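PDB 6SNR: lipid II:glycine glycyltransferase from Staphylococcus aureus, which probably adds the first glycine of the pentaglycine interpeptide bridge to the lysine side chain of membrane-bound lipid II, taking it from glycyl-tRNA(Gly). Local coordinates for residues 55-60 with 70-75; 154-159 with 340-345; 237-242 with 290-295. All coordinates share one frame; numbering follows the deposited sequence.

In the fold
From the N terminus, contact 1 comes first: it closes a short hairpin loop between strands 50-61 and 68-78 in the first mixed sheet, and is complete before the others begin. Contact 2 then opens at 154-159 and closes only at 340-345, 181 residues later, setting the start of helix 156-162 against helix 332-347 beside the second mixed sheet. Contact 3 falls within that long excursion, pairing 237-242 with 290-295 where the two long helices of the coiled-coil arm meet that second sheet. None of the three crosses another. Contacts 1 and 2 lie on opposite sides of the chain's centre, their own centres about 33 Å apart; those of contacts 2 and 3 are about 30 Å apart.

Contact 1: 55-60 with 70-75; sequences AQLLFK and CYISRG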
ATOM      1  N   ALA A  55     -12.255  18.631   7.412  1.00 16.76           N
ATOM      2  CA  ALA A  55     -10.815  18.715   7.215  1.00 14.36           C
ATOM      3  C   ALA A  55     -10.100  18.572   8.539  1.00 16.10           C
ATOM      4  O   ALA A  55     -10.567  19.034   9.585  1.00 15.91           O
ATOM      5  CB  ALA A  55     -10.449  20.014   6.494  1.00 15.34           C
ATOM      6  N   GLN A  56      -8.981  17.878   8.508  1.00 15.03           N
ATOM      7  CA  GLN A  56      -8.074  17.760   9.585  1.00 14.36           C
ATOM      8  C   GLN A  56      -6.812  18.576   9.263  1.00 16.56           C
ATOM      9  O   GLN A  56      -6.153  18.369   8.251  1.00 15.96           O
ATOM     10  CB  GLN A  56      -7.684  16.296   9.767  1.00 16.15           C
ATOM     11  CG  GLN A  56      -6.752  16.083  10.877  1.00 16.87           C
ATOM     12  CD  GLN A  56      -6.651  14.632  11.215  1.00 19.68           C
ATOM     13  OE1 GLN A  56      -5.992  13.851  10.505  1.00 21.68           O
ATOM     14  NE2 GLN A  56      -7.324  14.255  12.263  1.00 16.57           N
ATOM     15  N   LEU A  57      -6.541  19.550  10.098  1.00 14.93           N
ATOM     16  CA  LEU A  57      -5.420  20.496   9.952  1.00 14.70           C
ATOM     17  C   LEU A  57      -4.301  20.076  10.828  1.00 16.57           C
ATOM     18  O   LEU A  57      -4.491  19.836  12.047  1.00 17.73           O
ATOM     19  CB  LEU A  57      -5.894  21.928  10.380  1.00 14.96           C
ATOM     20  CG  LEU A  57      -6.856  22.711   9.500  1.00 16.54           C
ATOM     21  CD1 LEU A  57      -8.117  22.026   9.067  1.00 16.89           C
ATOM     22  CD2 LEU A  57      -7.189  24.028  10.234  1.00 16.91           C
ATOM     23  N   LEU A  58      -3.088  19.965  10.288  1.00 15.13           N
ATOM     24  CA  LEU A  58      -1.932  19.673  11.066  1.00 16.44           C
ATOM     25  C   LEU A  58      -1.083  20.926  11.105  1.00 16.61           C
ATOM     26  O   LEU A  58      -0.775  21.522  10.076  1.00 17.13           O
ATOM     27  CB  LEU A  58      -1.095  18.529  10.466  1.00 18.19           C
ATOM     28  CG  LEU A  58      -1.830  17.180  10.507  1.00 19.56           C
ATOM     29  CD1 LEU A  58      -1.043  16.090   9.754  1.00 19.77           C
ATOM     30  CD2 LEU A  58      -2.043  16.758  11.937  1.00 21.79           C
ATOM     31  N   PHE A  59      -0.654  21.272  12.299  1.00 15.51           N
ATOM     32  CA  PHE A  59       0.269  22.407  12.511  1.00 16.08           C
ATOM     33  C   PHE A  59       1.630  22.005  13.024  1.00 17.37           C
ATOM     34  O   PHE A  59       1.753  21.120  13.895  1.00 17.08           O
ATOM     35  CB  PHE A  59      -0.374  23.380  13.573  1.00 15.91           C
ATOM     36  CG  PHE A  59      -1.580  24.073  13.086  1.00 15.26           C
ATOM     37  CD1 PHE A  59      -1.525  25.289  12.460  1.00 14.90           C
ATOM     38  CD2 PHE A  59      -2.848  23.543  13.290  1.00 16.88           C
ATOM     39  CE1 PHE A  59      -2.655  25.920  12.008  1.00 15.78           C
ATOM     40  CE2 PHE A  59      -3.968  24.161  12.827  1.00 16.03           C
ATOM     41  CZ  PHE A  59      -3.908  25.369  12.177  1.00 16.32           C
ATOM     42  N   LYS A  60       2.671  22.739  12.575  1.00 17.49           N
ATOM     43  CA  LYS A  60       4.003  22.502  13.082  1.00 20.22           C
ATOM     44  C   LYS A  60       4.748  23.824  13.056  1.00 20.32           C
ATOM     45  O   LYS A  60       4.672  24.541  12.089  1.00 19.52           O
ATOM     46  CB  LYS A  60       4.772  21.460  12.292  1.00 20.99           C
ATOM     47  CG  LYS A  60       6.118  21.054  12.897  1.00 23.94           C
ATOM     48  CD  LYS A  60       6.736  19.882  12.172  1.00 25.73           C
ATOM     49  CE  LYS A  60       8.168  19.631  12.596  1.00 27.04           C
ATOM     50  NZ  LYS A  60       8.706  18.360  12.003  1.00 28.50           N
ATOM     51  N   CYS A  70       0.228  25.468   8.469  1.00 15.64           N
ATOM     52  CA  CYS A  70      -1.041  24.716   8.505  1.00 16.58           C
ATOM     53  C   CYS A  70      -1.080  23.799   7.302  1.00 16.14           C
ATOM     54  O   CYS A  70      -1.208  24.251   6.157  1.00 17.29           O
ATOM     55  CB  CYS A  70      -2.255  25.657   8.492  1.00 16.65           C
ATOM     56  SG  CYS A  70      -3.849  24.803   8.524  1.00 17.57           S
ATOM     57  N   TYR A  71      -0.992  22.482   7.531  1.00 15.37           N
ATOM     58  CA  TYR A  71      -0.991  21.545   6.423  1.00 14.26           C
ATOM     59  C   TYR A  71      -2.195  20.610   6.535  1.00 14.24           C
ATOM     60  O   TYR A  71      -2.307  19.859   7.529  1.00 14.85           O
ATOM     61  CB  TYR A  71       0.320  20.772   6.411  1.00 14.09           C
ATOM     62  CG  TYR A  71       0.470  19.722   5.319  1.00 14.25           C
ATOM     63  CD1 TYR A  71      -0.114  19.871   4.061  1.00 14.71           C
ATOM     64  CD2 TYR A  71       1.132  18.525   5.611  1.00 15.00           C
ATOM     65  CE1 TYR A  71      -0.016  18.872   3.083  1.00 17.05           C
ATOM     66  CE2 TYR A  71       1.243  17.522   4.638  1.00 16.91           C
ATOM     67  CZ  TYR A  71       0.690  17.721   3.383  1.00 17.30           C
ATOM     68  OH  TYR A  71       0.779  16.683   2.447  1.00 17.64           O
ATOM     69  N   ILE A  72      -3.061  20.692   5.555  1.00 13.52           N
ATOM     70  CA  ILE A  72      -4.294  19.880   5.455  1.00 13.62           C
ATOM     71  C   ILE A  72      -3.967  18.742   4.505  1.00 14.97           C
ATOM     72  O   ILE A  72      -4.282  18.796   3.315  1.00 15.65           O
ATOM     73  CB  ILE A  72      -5.527  20.676   4.999  1.00 14.95           C
ATOM     74  CG1 ILE A  72      -5.699  21.950   5.863  1.00 15.14           C
ATOM     75  CG2 ILE A  72      -6.796  19.807   5.034  1.00 16.61           C
ATOM     76  CD1 ILE A  72      -6.924  22.782   5.592  1.00 15.23           C
ATOM     77  N   SER A  73      -3.322  17.713   5.051  1.00 14.71           N
ATOM     78  CA  SER A  73      -2.679  16.649   4.192  1.00 15.15           C
ATOM     79  C   SER A  73      -3.747  15.749   3.576  1.00 14.53           C
ATOM     80  O   SER A  73      -4.501  15.028   4.278  1.00 13.44           O
ATOM     81  CB  SER A  73      -1.680  15.808   5.022  1.00 16.76           C
ATOM     82  OG  SER A  73      -2.261  15.244   6.223  1.00 18.68           O
ATOM     83  N   ARG A  74      -3.854  15.796   2.237  1.00 13.71           N
ATOM     84  CA  ARG A  74      -4.911  15.133   1.470  1.00 15.58           C
ATOM     85  C   ARG A  74      -6.355  15.575   1.827  1.00 15.24           C
ATOM     86  O   ARG A  74      -7.314  14.881   1.566  1.00 16.65           O
ATOM     87  CB  ARG A  74      -4.755  13.604   1.529  1.00 15.54           C
ATOM     88  CG  ARG A  74      -3.482  13.107   0.826  1.00 17.33           C
ATOM     89  CD  ARG A  74      -3.718  13.060  -0.636  1.00 17.04           C
ATOM     90  NE  ARG A  74      -2.602  12.453  -1.386  1.00 17.85           N
ATOM     91  CZ  ARG A  74      -1.919  13.040  -2.368  1.00 17.79           C
ATOM     92  NH1 ARG A  74      -2.161  14.296  -2.724  1.00 17.66           N
ATOM     93  NH2 ARG A  74      -0.990  12.286  -3.011  1.00 17.95           N
ATOM     94  N   GLY A  75      -6.479  16.794   2.353  1.00 15.66           N
ATOM     95  CA  GLY A  75      -7.765  17.498   2.446  1.00 15.75           C
ATOM     96  C   GLY A  75      -7.759  18.727   1.571  1.00 17.28           C
ATOM     97  O   GLY A  75      -6.805  18.913   0.790  1.00 16.48           O
TER
HETATM   98  O   HOH W   1      -3.600  17.604   7.876  1.00 24.24           O
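L58 and Y71 form an antiparallel hydrogen-bonded pair, with Y71 N 2.7 Å from L58 O and L58 N 2.9 Å from Y71 O, while F59 and C70 make the adjoining non-hydrogen-bonded pair; the strand axes run at 145° to each other. On the face carrying F59 and C70, the cysteine sulfur stands anti to its own backbone N (chi1 180°), a torsion that sends SG toward F59 and L57. C70 SG lies 4.3 Å from the centroid of the F59 ring and 35° off its normal, an oblique sulfur-aromatic contact, and C70 CB approaches F59 CE1 to 3.5 Å. L57 and I72 lie side by side and point the same way, with L57 CD1 3.8 Å from I72 CD1; the other branch of I72, CG2, rests on A55 CB.

These strands, 50-61 and 68-78, are a beta hairpin within the first mixed sheet of the FemABX fold, flanked by strands 39-47 and 102-107. On the Q56 side of L58 the direct bonds give way to a water: it is 2.7 Å from Q56 O and 2.6 Å from Y71 O, and accepts a hydrogen bond from S73 N at 2.8 Å. It thus bridges backbone groups of the two chains where 72-75 form a type II turn that interrupts strand 68-78, closed by G75 N bonding to I72 O. On the face bearing L58 and Y71, L58 CD1 touches S73 OG, whose hydrogen bond goes to L24 O. S73 CB covers one face of the Y71 ring toward its rim, and Y71 OH reaches D108 and Q143.

Contact 2: 154-159 with 340-345; sequences KNDDEL and MMKYAR
The CA atoms of D156 and K342 are 7.4 Å apart and those of K154 and R345 8.0 Å, so the chain entering one helix passes beside a turn of another. The entering chain carries a capping box. N155 occupies the N-cap of helix 156-162 and its OD1 accepts from E158 N at 2.7 Å, while E158 OE2 in turn accepts from N155 N. Helix 332-347, which supplies the other side, packs its M340 and A344 on strands 302-312 and 315-323 of the second mixed sheet.

R345 makes the polar link. Its CG is anti to the backbone N, and the chain bends at chi3 (66°), which turns NE off the extended path. The guanidinium then meets D156 end-on: R345 NH1 and NH2 both donate to the single atom D156 OD1, each at 2.9 Å, a salt bridge in which carboxylate and guanidinium planes differ by only 22°. R345 NH1 has a second acceptor, K154 O, also at 2.9 Å but 24° out of the guanidinium plane. One cationic group therefore grips both a backbone carbonyl just ahead of the helix and a side chain in its first turn, and the positive charge would be expected to favour ionised D156.

Deeper in, the contact turns apolar. L159 CD2 lies 3.9 Å from M341 CB, and M341 continues onto F163, W377 and strand 351-356. Beside the salt bridge, K342 crosses D156 at about a right angle, and the methylene carbon K342 CD comes within 3.3 Å of D156 OD1.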
ATOM      1  N   LYS A 154     -12.626  -6.975  -8.266  1.00 25.18           N
ATOM      2  CA  LYS A 154     -12.527  -8.012  -9.305  1.00 24.79           C
ATOM      3  C   LYS A 154     -12.423  -9.350  -8.638  1.00 25.46           C
ATOM      4  O   LYS A 154     -11.954  -9.454  -7.515  1.00 25.48           O
ATOM      5  CB  LYS A 154     -11.244  -7.767 -10.113  1.00 28.26           C
ATOM      6  CG  LYS A 154     -11.363  -6.598 -11.034  1.00 33.42           C
ATOM      7  CD  LYS A 154     -10.110  -6.392 -11.838  1.00 30.77           C
ATOM      8  CE  LYS A 154     -10.369  -5.345 -12.867  1.00 32.97           C
ATOM      9  NZ  LYS A 154      -9.129  -4.972 -13.557  1.00 32.68           N
ATOM     10  N   ASN A 155     -12.836 -10.411  -9.344  1.00 24.51           N
ATOM     11  CA  ASN A 155     -12.565 -11.757  -8.856  1.00 24.78           C
ATOM     12  C   ASN A 155     -11.089 -12.127  -9.007  1.00 22.37           C
ATOM     13  O   ASN A 155     -10.314 -11.399  -9.642  1.00 24.02           O
ATOM     14  CB  ASN A 155     -13.521 -12.826  -9.451  1.00 26.99           C
ATOM     15  CG  ASN A 155     -13.304 -13.092 -10.934  1.00 29.96           C
ATOM     16  OD1 ASN A 155     -12.190 -13.077 -11.437  1.00 32.50           O
ATOM     17  ND2 ASN A 155     -14.413 -13.346 -11.655  1.00 33.58           N
ATOM     18  N   ASP A 156     -10.697 -13.224  -8.378  1.00 25.59           N
ATOM     19  CA  ASP A 156      -9.280 -13.652  -8.404  1.00 25.86           C
ATOM     20  C   ASP A 156      -8.729 -13.754  -9.817  1.00 25.89           C
ATOM     21  O   ASP A 156      -7.614 -13.304 -10.103  1.00 24.61           O
ATOM     22  CB  ASP A 156      -9.079 -14.971  -7.672  1.00 26.07           C
ATOM     23  CG  ASP A 156      -9.280 -14.876  -6.191  1.00 27.84           C
ATOM     24  OD1 ASP A 156      -9.527 -13.761  -5.656  1.00 29.52           O
ATOM     25  OD2 ASP A 156      -9.219 -15.936  -5.526  1.00 27.68           O
ATOM     26  N   ASP A 157      -9.482 -14.391 -10.725  1.00 24.23           N
ATOM     27  CA  ASP A 157      -8.998 -14.534 -12.103  1.00 25.53           C
ATOM     28  C   ASP A 157      -8.914 -13.211 -12.828  1.00 23.82           C
ATOM     29  O   ASP A 157      -7.941 -12.939 -13.473  1.00 24.07           O
ATOM     30  CB  ASP A 157      -9.912 -15.509 -12.910  1.00 26.87           C
ATOM     31  CG  ASP A 157      -9.230 -16.054 -14.161  1.00 30.87           C
ATOM     32  OD1 ASP A 157      -8.231 -16.808 -13.998  1.00 38.62           O
ATOM     33  OD2 ASP A 157      -9.660 -15.736 -15.302  1.00 34.11           O
ATOM     34  N   GLU A 158      -9.925 -12.347 -12.711  1.00 23.86           N
ATOM     35  CA  GLU A 158      -9.890 -11.037 -13.355  1.00 25.60           C
ATOM     36  C   GLU A 158      -8.722 -10.177 -12.825  1.00 21.34           C
ATOM     37  O   GLU A 158      -8.102  -9.434 -13.563  1.00 23.57           O
ATOM     38  CB  GLU A 158     -11.176 -10.264 -13.072  1.00 28.25           C
ATOM     39  CG  GLU A 158     -12.481 -10.791 -13.661  1.00 33.98           C
ATOM     40  CD  GLU A 158     -13.678  -9.938 -13.181  1.00 39.11           C
ATOM     41  OE1 GLU A 158     -14.248  -9.197 -14.027  1.00 46.16           O
ATOM     42  OE2 GLU A 158     -14.028  -9.947 -11.958  1.00 37.34           O
ATOM     43  N   LEU A 159      -8.478 -10.300 -11.532  1.00 23.07           N
ATOM     44  CA  LEU A 159      -7.403  -9.524 -10.885  1.00 22.67           C
ATOM     45  C   LEU A 159      -6.036  -9.947 -11.437  1.00 21.31           C
ATOM     46  O   LEU A 159      -5.256  -9.121 -11.919  1.00 22.64           O
ATOM     47  CB  LEU A 159      -7.465  -9.692  -9.377  1.00 21.95           C
ATOM     48  CG  LEU A 159      -6.396  -8.970  -8.551  1.00 21.65           C
ATOM     49  CD1 LEU A 159      -6.391  -7.458  -8.815  1.00 22.57           C
ATOM     50  CD2 LEU A 159      -6.600  -9.292  -7.070  1.00 21.62           C
ATOM     51  N   MET A 340      -2.280  -9.721  -0.630  1.00 19.03           N
ATOM     52  CA  MET A 340      -2.676  -8.459   0.027  1.00 18.50           C
ATOM     53  C   MET A 340      -3.786  -7.784  -0.753  1.00 18.39           C
ATOM     54  O   MET A 340      -4.719  -7.219  -0.152  1.00 18.62           O
ATOM     55  CB  MET A 340      -1.481  -7.502   0.241  1.00 18.06           C
ATOM     56  CG  MET A 340      -0.545  -7.985   1.346  1.00 18.19           C
ATOM     57  SD  MET A 340       0.743  -6.814   1.774  1.00 21.45           S
ATOM     58  CE  MET A 340       1.561  -6.629   0.226  1.00 19.70           C
ATOM     59  N   MET A 341      -3.742  -7.879  -2.073  1.00 17.65           N
ATOM     60  CA  MET A 341      -4.805  -7.321  -2.891  1.00 17.86           C
ATOM     61  C   MET A 341      -6.098  -8.037  -2.603  1.00 18.71           C
ATOM     62  O   MET A 341      -7.146  -7.412  -2.452  1.00 19.31           O
ATOM     63  CB  MET A 341      -4.473  -7.393  -4.354  1.00 17.98           C
ATOM     64  CG  MET A 341      -3.380  -6.445  -4.808  1.00 17.90           C
ATOM     65  SD  MET A 341      -3.010  -6.788  -6.556  1.00 19.73           S
ATOM     66  CE  MET A 341      -1.673  -5.635  -6.866  1.00 19.45           C
ATOM     67  N   LYS A 342      -6.053  -9.371  -2.528  1.00 19.23           N
ATOM     68  CA  LYS A 342      -7.260 -10.133  -2.224  1.00 20.13           C
ATOM     69  C   LYS A 342      -7.808  -9.809  -0.826  1.00 20.10           C
ATOM     70  O   LYS A 342      -9.022  -9.632  -0.700  1.00 20.64           O
ATOM     71  CB  LYS A 342      -7.024 -11.651  -2.415  1.00 20.68           C
ATOM     72  CG  LYS A 342      -6.835 -12.031  -3.884  1.00 23.02           C
ATOM     73  CD  LYS A 342      -6.667 -13.555  -4.020  1.00 26.45           C
ATOM     74  CE  LYS A 342      -5.647 -14.109  -3.029  1.00 29.34           C
ATOM     75  NZ  LYS A 342      -5.390 -15.577  -3.185  1.00 29.52           N
ATOM     76  N   TYR A 343      -6.933  -9.691   0.182  1.00 18.81           N
ATOM     77  CA  TYR A 343      -7.316  -9.340   1.538  1.00 20.13           C
ATOM     78  C   TYR A 343      -7.971  -7.961   1.531  1.00 19.82           C
ATOM     79  O   TYR A 343      -9.000  -7.747   2.177  1.00 19.87           O
ATOM     80  CB  TYR A 343      -6.099  -9.294   2.491  1.00 18.63           C
ATOM     81  CG  TYR A 343      -6.468  -8.861   3.888  1.00 20.71           C
ATOM     82  CD1 TYR A 343      -6.513  -7.532   4.248  1.00 20.87           C
ATOM     83  CD2 TYR A 343      -6.821  -9.792   4.847  1.00 24.27           C
ATOM     84  CE1 TYR A 343      -6.888  -7.149   5.513  1.00 21.32           C
ATOM     85  CE2 TYR A 343      -7.196  -9.421   6.117  1.00 25.66           C
ATOM     86  CZ  TYR A 343      -7.192  -8.088   6.465  1.00 24.84           C
ATOM     87  OH  TYR A 343      -7.567  -7.681   7.726  1.00 28.28           O
ATOM     88  N   ALA A 344      -7.372  -7.049   0.804  1.00 20.43           N
ATOM     89  CA  ALA A 344      -7.872  -5.676   0.758  1.00 19.92           C
ATOM     90  C   ALA A 344      -9.291  -5.675   0.159  1.00 20.50           C
ATOM     91  O   ALA A 344     -10.209  -5.030   0.693  1.00 22.79           O
ATOM     92  CB  ALA A 344      -6.933  -4.772  -0.053  1.00 20.65           C
ATOM     93  N   ARG A 345      -9.484  -6.384  -0.959  1.00 19.84           N
ATOM     94  CA  ARG A 345     -10.795  -6.492  -1.600  1.00 20.32           C
ATOM     95  C   ARG A 345     -11.824  -7.063  -0.602  1.00 21.99           C
ATOM     96  O   ARG A 345     -12.960  -6.542  -0.473  1.00 20.92           O
ATOM     97  CB  ARG A 345     -10.708  -7.428  -2.829  1.00 21.43           C
ATOM     98  CG  ARG A 345     -12.056  -7.699  -3.504  1.00 22.34           C
ATOM     99  CD  ARG A 345     -11.980  -8.838  -4.543  1.00 21.73           C
ATOM    100  NE  ARG A 345     -11.701 -10.104  -3.856  1.00 22.84           N
ATOM    101  CZ  ARG A 345     -10.997 -11.117  -4.369  1.00 23.20           C
ATOM    102  NH1 ARG A 345     -10.514 -11.072  -5.606  1.00 24.45           N
ATOM    103  NH2 ARG A 345     -10.752 -12.178  -3.607  1.00 25.28           N
TER

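Contact 3: 237-242 with 290-295; sequences ENIAKV and DLEALE
I239 and L291 are the residues of closest backbone approach between two antiparallel helical segments, with CA atoms 6.6 Å apart; the segment axes come within 9.9 Å and their directions differ by 161°. Followed outward, the I239 side chain starts at CB, on a bond directed toward the facing helix. I239 CG1 comes next, anti to the carbonyl carbon, and makes the tightest approach: 3.5 Å to L291 CB and 4.0 Å to L291 CD1. The second torsion (chi2 168°) carries I239 CD1 past L291 CB to lie between two glutamates, 3.7 Å from E295 OE1 and 4.0 Å from E292 CG.

L291 replies from the other helix. The two side chains slide past each other in opposite directions, so that L291 CD1 passes I239 and ends 3.9 Å from N238 CB and 4.2 Å from V242 CG2. V242 also touches L287 and N284, one and two turns earlier on helix 267-297. Helices 235-262 and 267-297 together form a long antiparallel coiled-coil arm, as in S. aureus FemA, and this pairing lies at the arm's base, where N238 and L294 reach strand 226-233 of the second mixed sheet.

The polar ends are engaged at the border: E292 OE1 forms a salt bridge with R289, and N238 ND2 hydrogen-bonds to G178 O. Between 237-242 and 290-295 themselves the touching is van der Waals contact, chiefly of one isoleucine against one leucine, which implies undirected adhesion here, while a salt bridge from E295 OE2 to K236 adds a polar tie between the same two helices at its border.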
ATOM      1  N   GLU A 237       6.034 -27.867   6.845  1.00 33.09           N
ATOM      2  CA  GLU A 237       4.835 -27.867   6.045  1.00 33.52           C
ATOM      3  C   GLU A 237       5.136 -28.428   4.656  1.00 31.04           C
ATOM      4  O   GLU A 237       4.359 -29.214   4.115  1.00 32.48           O
ATOM      5  CB  GLU A 237       4.256 -26.455   5.899  1.00 36.99           C
ATOM      6  CG  GLU A 237       3.628 -25.859   7.159  1.00 41.32           C
ATOM      7  CD  GLU A 237       2.809 -24.607   6.843  1.00 42.20           C
ATOM      8  OE1 GLU A 237       3.110 -23.922   5.843  1.00 46.83           O
ATOM      9  OE2 GLU A 237       1.849 -24.313   7.573  1.00 50.41           O
ATOM     10  N   ASN A 238       6.264 -28.022   4.097  1.00 29.47           N
ATOM     11  CA  ASN A 238       6.607 -28.400   2.722  1.00 28.19           C
ATOM     12  C   ASN A 238       6.964 -29.867   2.625  1.00 28.45           C
ATOM     13  O   ASN A 238       6.595 -30.509   1.638  1.00 26.90           O
ATOM     14  CB  ASN A 238       7.714 -27.551   2.167  1.00 27.58           C
ATOM     15  CG  ASN A 238       7.281 -26.117   1.938  1.00 32.43           C
ATOM     16  OD1 ASN A 238       6.286 -25.653   2.510  1.00 30.90           O
ATOM     17  ND2 ASN A 238       7.997 -25.432   1.085  1.00 29.25           N
ATOM     18  N   ILE A 239       7.631 -30.370   3.654  1.00 27.29           N
ATOM     19  CA  ILE A 239       7.915 -31.822   3.791  1.00 27.21           C
ATOM     20  C   ILE A 239       6.600 -32.628   3.810  1.00 27.75           C
ATOM     21  O   ILE A 239       6.457 -33.633   3.117  1.00 26.03           O
ATOM     22  CB  ILE A 239       8.819 -32.122   5.025  1.00 27.31           C
ATOM     23  CG1 ILE A 239      10.231 -31.540   4.778  1.00 28.03           C
ATOM     24  CG2 ILE A 239       8.837 -33.637   5.330  1.00 30.06           C
ATOM     25  CD1 ILE A 239      11.185 -31.474   5.959  1.00 28.07           C
ATOM     26  N   ALA A 240       5.602 -32.168   4.563  1.00 29.49           N
ATOM     27  CA  ALA A 240       4.290 -32.810   4.520  1.00 30.09           C
ATOM     28  C   ALA A 240       3.678 -32.822   3.134  1.00 27.50           C
ATOM     29  O   ALA A 240       3.083 -33.821   2.731  1.00 31.29           O
ATOM     30  CB  ALA A 240       3.345 -32.138   5.518  1.00 32.04           C
ATOM     31  N   LYS A 241       3.796 -31.707   2.403  1.00 27.11           N
ATOM     32  CA  LYS A 241       3.331 -31.625   1.038  1.00 28.95           C
ATOM     33  C   LYS A 241       4.086 -32.671   0.172  1.00 25.62           C
ATOM     34  O   LYS A 241       3.472 -33.297  -0.663  1.00 26.02           O
ATOM     35  CB  LYS A 241       3.548 -30.207   0.489  1.00 33.22           C
ATOM     36  CG  LYS A 241       3.171 -29.945  -0.965  1.00 37.92           C
ATOM     37  CD  LYS A 241       3.316 -28.465  -1.365  1.00 41.77           C
ATOM     38  CE  LYS A 241       4.747 -27.931  -1.183  1.00 43.36           C
ATOM     39  NZ  LYS A 241       5.177 -26.895  -2.174  1.00 41.43           N
ATOM     40  N   VAL A 242       5.401 -32.803   0.363  1.00 26.73           N
ATOM     41  CA  VAL A 242       6.190 -33.742  -0.455  1.00 25.38           C
ATOM     42  C   VAL A 242       5.745 -35.174  -0.155  1.00 25.62           C
ATOM     43  O   VAL A 242       5.556 -35.953  -1.066  1.00 25.71           O
ATOM     44  CB  VAL A 242       7.708 -33.551  -0.257  1.00 26.56           C
ATOM     45  CG1 VAL A 242       8.499 -34.690  -0.935  1.00 26.64           C
ATOM     46  CG2 VAL A 242       8.148 -32.211  -0.807  1.00 28.19           C
ATOM     47  N   ASP A 290      16.724 -31.937   1.208  1.00 23.30           N
ATOM     48  CA  ASP A 290      17.145 -30.521   1.198  1.00 23.44           C
ATOM     49  C   ASP A 290      16.305 -29.735   2.218  1.00 24.99           C
ATOM     50  O   ASP A 290      16.852 -28.908   2.975  1.00 25.01           O
ATOM     51  CB  ASP A 290      17.009 -29.912  -0.202  1.00 24.35           C
ATOM     52  CG  ASP A 290      17.891 -30.573  -1.256  1.00 25.59           C
ATOM     53  OD1 ASP A 290      18.865 -31.274  -0.921  1.00 27.34           O
ATOM     54  OD2 ASP A 290      17.640 -30.310  -2.454  1.00 26.43           O
ATOM     55  N   LEU A 291      15.010 -30.043   2.271  1.00 25.75           N
ATOM     56  CA  LEU A 291      14.079 -29.413   3.248  1.00 24.20           C
ATOM     57  C   LEU A 291      14.389 -29.806   4.683  1.00 25.90           C
ATOM     58  O   LEU A 291      14.231 -28.999   5.605  1.00 26.60           O
ATOM     59  CB  LEU A 291      12.626 -29.742   2.932  1.00 24.20           C
ATOM     60  CG  LEU A 291      12.107 -29.081   1.664  1.00 24.24           C
ATOM     61  CD1 LEU A 291      10.828 -29.741   1.211  1.00 24.36           C
ATOM     62  CD2 LEU A 291      11.920 -27.580   1.905  1.00 24.86           C
ATOM     63  N   GLU A 292      14.813 -31.058   4.891  1.00 25.40           N
ATOM     64  CA  GLU A 292      15.301 -31.468   6.182  1.00 25.07           C
ATOM     65  C   GLU A 292      16.510 -30.706   6.661  1.00 26.23           C
ATOM     66  O   GLU A 292      16.571 -30.402   7.871  1.00 28.87           O
ATOM     67  CB  GLU A 292      15.647 -32.973   6.184  1.00 26.43           C
ATOM     68  CG  GLU A 292      14.428 -33.850   6.242  1.00 26.41           C
ATOM     69  CD  GLU A 292      14.698 -35.317   5.899  1.00 28.42           C
ATOM     70  OE1 GLU A 292      15.849 -35.665   5.570  1.00 32.92           O
ATOM     71  OE2 GLU A 292      13.748 -36.116   5.966  1.00 31.71           O
ATOM     72  N   ALA A 293      17.449 -30.412   5.747  1.00 25.89           N
ATOM     73  CA  ALA A 293      18.651 -29.618   6.004  1.00 27.22           C
ATOM     74  C   ALA A 293      18.212 -28.230   6.426  1.00 28.44           C
ATOM     75  O   ALA A 293      18.666 -27.701   7.423  1.00 31.33           O
ATOM     76  CB  ALA A 293      19.543 -29.541   4.763  1.00 27.86           C
ATOM     77  N   LEU A 294      17.261 -27.687   5.686  1.00 27.85           N
ATOM     78  CA  LEU A 294      16.721 -26.362   6.034  1.00 30.13           C
ATOM     79  C   LEU A 294      16.011 -26.361   7.369  1.00 29.23           C
ATOM     80  O   LEU A 294      16.122 -25.400   8.139  1.00 35.62           O
ATOM     81  CB  LEU A 294      15.795 -25.863   4.947  1.00 31.28           C
ATOM     82  CG  LEU A 294      15.305 -24.433   5.130  1.00 34.43           C
ATOM     83  CD1 LEU A 294      16.463 -23.457   5.083  1.00 35.43           C
ATOM     84  CD2 LEU A 294      14.274 -24.132   4.048  1.00 33.02           C
ATOM     85  N   GLU A 295      15.255 -27.403   7.658  1.00 30.92           N
ATOM     86  CA  GLU A 295      14.584 -27.503   8.919  1.00 31.66           C
ATOM     87  C   GLU A 295      15.576 -27.475  10.084  1.00 35.07           C
ATOM     88  O   GLU A 295      15.284 -26.881  11.119  1.00 32.97           O
ATOM     89  CB  GLU A 295      13.732 -28.755   8.958  1.00 34.54           C
ATOM     90  CG  GLU A 295      12.766 -28.800  10.124  1.00 36.34           C
ATOM     91  CD  GLU A 295      11.990 -30.110  10.171  1.00 41.33           C
ATOM     92  OE1 GLU A 295      12.361 -31.086   9.462  1.00 41.71           O
ATOM     93  OE2 GLU A 295      11.022 -30.170  10.938  1.00 40.19           O
TER